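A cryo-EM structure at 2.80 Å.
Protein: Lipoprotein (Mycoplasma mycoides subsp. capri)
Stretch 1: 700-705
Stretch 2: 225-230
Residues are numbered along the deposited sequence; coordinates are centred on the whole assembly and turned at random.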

# COMPACT_ATOMS: atom_id res chain seq x y z
N GLN B 700 -8.49 -13.74 23.87
CA GLN B 700 -7.12 -13.93 24.35
C GLN B 700 -7.10 -14.30 25.85
O GLN B 700 -7.74 -13.63 26.66
CB GLN B 700 -6.31 -12.65 24.08
CG GLN B 700 -4.88 -12.92 23.62
CD GLN B 700 -3.94 -13.37 24.72
OE1 GLN B 700 -3.76 -12.74 25.73
NE2 GLN B 700 -3.28 -14.49 24.56
N ILE B 701 -6.40 -15.37 26.23
CA ILE B 701 -6.34 -15.82 27.64
C ILE B 701 -5.35 -15.00 28.47
O ILE B 701 -5.62 -14.67 29.62
CB ILE B 701 -6.01 -17.33 27.70
CG1 ILE B 701 -7.07 -18.21 27.02
CG2 ILE B 701 -5.73 -17.82 29.12
CD1 ILE B 701 -8.40 -18.31 27.73
N GLY B 702 -4.20 -14.65 27.90
CA GLY B 702 -3.08 -14.06 28.63
C GLY B 702 -3.40 -12.74 29.30
O GLY B 702 -3.09 -12.55 30.48
N TYR B 703 -4.00 -11.80 28.57
CA TYR B 703 -4.36 -10.49 29.10
C TYR B 703 -5.65 -10.47 29.95
O TYR B 703 -5.85 -9.53 30.72
CB TYR B 703 -4.48 -9.51 27.94
CG TYR B 703 -3.18 -9.10 27.28
CD1 TYR B 703 -2.14 -8.58 28.06
CD2 TYR B 703 -3.02 -9.18 25.88
CE1 TYR B 703 -0.94 -8.15 27.47
CE2 TYR B 703 -1.83 -8.74 25.29
CZ TYR B 703 -0.78 -8.24 26.08
OH TYR B 703 0.39 -7.87 25.51
N ARG B 704 -6.54 -11.46 29.82
CA ARG B 704 -7.83 -11.47 30.54
C ARG B 704 -7.66 -11.67 32.04
O ARG B 704 -7.04 -12.63 32.49
CB ARG B 704 -8.72 -12.57 29.94
CG ARG B 704 -10.20 -12.43 30.35
CD ARG B 704 -10.96 -13.74 30.11
NE ARG B 704 -10.76 -14.27 28.76
CZ ARG B 704 -11.38 -15.29 28.21
NH1 ARG B 704 -12.38 -15.90 28.78
NH2 ARG B 704 -11.03 -15.72 27.05
N SER B 705 -8.33 -10.83 32.84
CA SER B 705 -8.47 -11.01 34.29
C SER B 705 -9.80 -11.64 34.66
O SER B 705 -9.83 -12.59 35.44
CB SER B 705 -8.29 -9.68 35.03
OG SER B 705 -8.40 -9.78 36.43
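Stretch 2 225-230: AISNFD

Residues 225-230 pack against the turn formed by residues 700-705 through a small contact, made mostly by side chains of the second stretch against the backbone of the turn, that buries 197 Å² in total, and at least 473 positions of sequence separate any two residues that touch. Residues 701-703 have helical backbone angles without the regular bonding of a helix, and the segment closes as a single turn, with a weak hydrogen bond from Arg-704 N to Ile-701 O (3.3 Å). Gln-700 helps to hold this turn. Its chi1 of -140° lies between wells, while chi2 is m, and the side chain folds back over its own segment so that OE1 accepts a hydrogen bond from Tyr-703 N at 3.0 Å. The same oxygen lies 2.9 Å from Gly-702 N.

The second stretch starts in a weakly bonded helix at Ala-225 and Ile-226 and then opens out. Ser-227 is extended, and a weak hydrogen bond from Phe-229 N to Ser-227 O (2.8 Å) spans Asn-228, whose side chain is not modelled beyond CB. The two backbones come closest at Gly-702 and Ile-226, where the CA atoms are 5.5 Å apart.

This approach centres on the glycine. Ile-226 points its CA-to-CB bond toward the turn; its chi1, in the m well, brings CG2 to 3.7 Å from Gly-702 CA, while chi2, which is t, places only CD1. The same methyl, CG2, lies 3.9 Å from Ile-701 O and 4.3 Å from Ile-701 CG2, so it rests on both backbone and side chain of the turn. Ile-701 is m at both chi angles; its CA-to-CB bond runs sideways and the end of its side chain leads away, leaving CG2 to meet the other isoleucine. Gly-702 has no side chain, and a CB modelled there would fall 2.9 Å from Gln-700 OE1, a clash within the turn itself. The absence of a side chain thus suits the folded-back glutamine.

Ser-227 also directs its CA-to-CB bond toward the turn. With chi1 in the m well, its hydroxyl reaches back to donate a hydrogen bond to Ile-226 O at 2.6 Å, and OG lies 3.7 Å from Gly-702 O.

Phe-229 supplies the other large side chain of the contact. Its chi1 of -70° is m and its chi2 is 41°, an orientation that presents the ring edge to Gly-702 O, which lies near the ring plane at 3.3 Å from CE1. Such an approach is favourable because the ring hydrogens carry a slight positive charge. Arg-704 O lies 3.7 Å from CZ in an oblique position, so the ring meets carbonyl oxygens from two residues of the turn. Arg-704 itself is t at chi1 and chi2 and m at chi3; the end of its side chain leads away, and its contribution here comes through the backbone. Tyr-703, m at chi1, points its CA-to-CB bond away, and its hydroxyl is hydrogen-bonded elsewhere in the structure. No hydrogen bond joins the two stretches.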

# COMPACT_ATOMS: atom_id res chain seq x y z
N ALA B 225 1.98 -17.92 36.04
CA ALA B 225 2.62 -18.01 34.73
C ALA B 225 1.80 -17.49 33.53
O ALA B 225 2.43 -17.13 32.54
CB ALA B 225 3.05 -19.46 34.52
N ILE B 226 0.45 -17.43 33.57
CA ILE B 226 -0.41 -16.95 32.45
C ILE B 226 0.10 -15.60 31.93
O ILE B 226 0.14 -15.36 30.73
CB ILE B 226 -1.92 -16.85 32.81
CG1 ILE B 226 -2.60 -18.22 33.01
CG2 ILE B 226 -2.70 -16.16 31.68
CD1 ILE B 226 -3.92 -18.17 33.74
N SER B 227 0.56 -14.75 32.85
CA SER B 227 1.55 -13.71 32.63
C SER B 227 2.19 -13.35 33.99
O SER B 227 2.05 -14.07 34.98
CB SER B 227 0.95 -12.48 31.94
OG SER B 227 0.55 -12.78 30.64
N ASN B 228 2.84 -12.20 34.07
CA ASN B 228 3.33 -11.59 35.29
C ASN B 228 2.21 -11.06 36.23
O ASN B 228 2.22 -9.89 36.60
CB ASN B 228 4.28 -10.49 34.83
N PHE B 229 1.21 -11.88 36.58
CA PHE B 229 0.08 -11.48 37.44
C PHE B 229 0.50 -11.36 38.92
O PHE B 229 1.48 -11.97 39.34
CB PHE B 229 -1.11 -12.45 37.35
CG PHE B 229 -1.99 -12.57 36.10
CD1 PHE B 229 -1.46 -12.56 34.80
CD2 PHE B 229 -3.36 -12.87 36.27
CE1 PHE B 229 -2.28 -12.85 33.69
CE2 PHE B 229 -4.17 -13.16 35.17
CZ PHE B 229 -3.63 -13.15 33.88
N ASP B 230 -0.28 -10.65 39.74
CA ASP B 230 0.05 -10.41 41.16
C ASP B 230 -0.11 -11.61 42.10
O ASP B 230 0.55 -11.65 43.14
CB ASP B 230 -0.75 -9.23 41.72
CG ASP B 230 -0.08 -7.89 41.41
OD1 ASP B 230 0.51 -7.77 40.32
OD2 ASP B 230 -0.11 -6.99 42.27